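Local structure of bacteriophage virulence determinant (6GGO) at the interface of chains A and B. The protein is a zinc metalloprotease effector of Salmonella, a phage-borne virulence determinant. Numbering follows the deposited sequence. Chains: chain A/B, Bacteriophage virulence determinant.

The interface of chains A and B. Residues chain A 47-48, 103, 106; chain B 47-48, 106.
Carboxylate oxygen OE2 of A:Glu47 is held mainly by B:Arg106, with a looser salt bridge from A:Arg106. Across the interface it accepts a hydrogen bond from B:Arg106, whose terminal nitrogen NH2 lies 2.9 Å from OE2 with an angle of 151° at the hydrogen, and the pair is also a salt bridge. NH1 of the same guanidinium adds a weak bond. Within its own chain, A:Arg106 NH1 lies 3.9 Å from A:Glu47 OE2. A:Glu47 and B:Arg106 meet tip to tip, but not as a flat bidentate pair: NH2 approaches from above the carboxylate, 66° out of its plane.

The two-fold twin joins A:Arg106 NH2 to B:Glu47 OE1 at 3.0 Å, a salt bridge whose hydrogen bond is weak. Both glutamates have CG anti to the backbone N (chi1 near -172°) and then bend at chi2, which brings A:Glu47 CG and B:Glu47 CG to 3.6 Å near the symmetry axis and turns each carboxylate toward the partner's arginine. The other oxygen of A:Glu47, OE1, lies at the edge of the B:Tyr48 ring, in its plane, with the carboxylate almost perpendicular to the ring.

Each arginine runs extended from CG to NE, and CA of Tyr48 in its own chain sits 3.7 Å above the guanidinium centre, which may help to hold its orientation. NH1 atoms of A:Arg106 and B:Arg106 are 4.1 Å apart, a like-charge approach that the flanking carboxylates may offset. Glu47 of each helix 45-49 thus forms a salt bridge with loop residue Arg106 of the other chain. Cys44, just before this helix, can form an interchain disulfide, which would suit such pairing, although the structure alone does not establish this dimer as the functional form.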
loop_
_atom_site.group_PDB
_atom_site.type_symbol
_atom_site.label_atom_id
_atom_site.label_comp_id
_atom_site.label_asym_id
_atom_site.label_seq_id
_atom_site.Cartn_x
_atom_site.Cartn_y
_atom_site.Cartn_z
ATOM N N GLU A 47 -2.383 -0.946 4.024
ATOM C CA GLU A 47 -2.295 0.075 2.982
ATOM C C GLU A 47 -3.587 0.161 2.182
ATOM O O GLU A 47 -4.042 1.261 1.843
ATOM C CB GLU A 47 -1.114 -0.223 2.055
ATOM C CG GLU A 47 -0.802 0.870 1.031
ATOM C CD GLU A 47 -0.367 2.182 1.665
ATOM O OE1 GLU A 47 0.612 2.180 2.441
ATOM O OE2 GLU A 47 -0.996 3.222 1.374
ATOM N N TYR A 48 -4.192 -0.987 1.868
ATOM C CA TYR A 48 -5.473 -0.985 1.172
ATOM C C TYR A 48 -6.542 -0.269 1.985
ATOM O O TYR A 48 -7.454 0.343 1.416
ATOM C CB TYR A 48 -5.913 -2.417 0.869
ATOM C CG TYR A 48 -4.968 -3.189 -0.026
ATOM C CD1 TYR A 48 -4.247 -2.553 -1.033
ATOM C CD2 TYR A 48 -4.802 -4.557 0.132
ATOM C CE1 TYR A 48 -3.387 -3.261 -1.851
ATOM C CE2 TYR A 48 -3.946 -5.272 -0.682
ATOM C CZ TYR A 48 -3.241 -4.619 -1.672
ATOM O OH TYR A 48 -2.386 -5.326 -2.483
ATOM N N VAL A 103 -8.132 4.459 -4.629
ATOM C CA VAL A 103 -7.222 4.980 -3.620
ATOM C C VAL A 103 -7.834 6.164 -2.878
ATOM O O VAL A 103 -7.554 6.366 -1.691
ATOM C CB VAL A 103 -5.882 5.354 -4.276
ATOM C CG1 VAL A 103 -4.896 5.778 -3.231
ATOM C CG2 VAL A 103 -5.328 4.181 -5.075
ATOM N N ARG A 106 -10.152 5.462 0.558
ATOM C CA ARG A 106 -9.591 4.780 1.713
ATOM C C ARG A 106 -9.753 5.631 2.973
ATOM O O ARG A 106 -10.104 6.811 2.921
ATOM C CB ARG A 106 -8.119 4.447 1.466
ATOM C CG ARG A 106 -7.913 3.428 0.351
ATOM C CD ARG A 106 -6.447 3.100 0.125
ATOM N NE ARG A 106 -6.285 2.118 -0.943
ATOM C CZ ARG A 106 -5.114 1.719 -1.428
ATOM N NH1 ARG A 106 -3.983 2.218 -0.944
ATOM N NH2 ARG A 106 -5.071 0.820 -2.401
ATOM N N GLU B 47 2.168 -0.902 -4.550
ATOM C CA GLU B 47 1.084 -0.070 -4.042
ATOM C C GLU B 47 1.605 1.286 -3.583
ATOM O O GLU B 47 0.953 2.315 -3.800
ATOM C CB GLU B 47 0.370 -0.788 -2.895
ATOM C CG GLU B 47 -0.907 -0.117 -2.433
ATOM C CD GLU B 47 -1.970 -0.091 -3.513
ATOM O OE1 GLU B 47 -2.437 1.012 -3.869
ATOM O OE2 GLU B 47 -2.330 -1.177 -4.013
ATOM N N TYR B 48 2.773 1.308 -2.936
ATOM C CA TYR B 48 3.376 2.579 -2.549
ATOM C C TYR B 48 3.673 3.443 -3.768
ATOM O O TYR B 48 3.513 4.669 -3.724
ATOM C CB TYR B 48 4.673 2.342 -1.773
ATOM C CG TYR B 48 4.540 1.603 -0.460
ATOM C CD1 TYR B 48 3.420 1.753 0.344
ATOM C CD2 TYR B 48 5.554 0.761 -0.019
ATOM C CE1 TYR B 48 3.313 1.079 1.550
ATOM C CE2 TYR B 48 5.456 0.084 1.178
ATOM C CZ TYR B 48 4.336 0.246 1.960
ATOM O OH TYR B 48 4.250 -0.434 3.153
ATOM N N ARG B 106 1.459 9.685 -5.688
ATOM C CA ARG B 106 1.873 8.436 -6.306
ATOM C C ARG B 106 1.669 8.486 -7.818
ATOM O O ARG B 106 1.017 9.381 -8.362
ATOM C CB ARG B 106 1.120 7.261 -5.684
ATOM C CG ARG B 106 1.501 7.031 -4.238
ATOM C CD ARG B 106 0.762 5.862 -3.631
ATOM N NE ARG B 106 1.159 5.657 -2.243
ATOM C CZ ARG B 106 0.598 4.776 -1.425
ATOM N NH1 ARG B 106 -0.394 4.005 -1.849
ATOM N NH2 ARG B 106 1.034 4.668 -0.180
#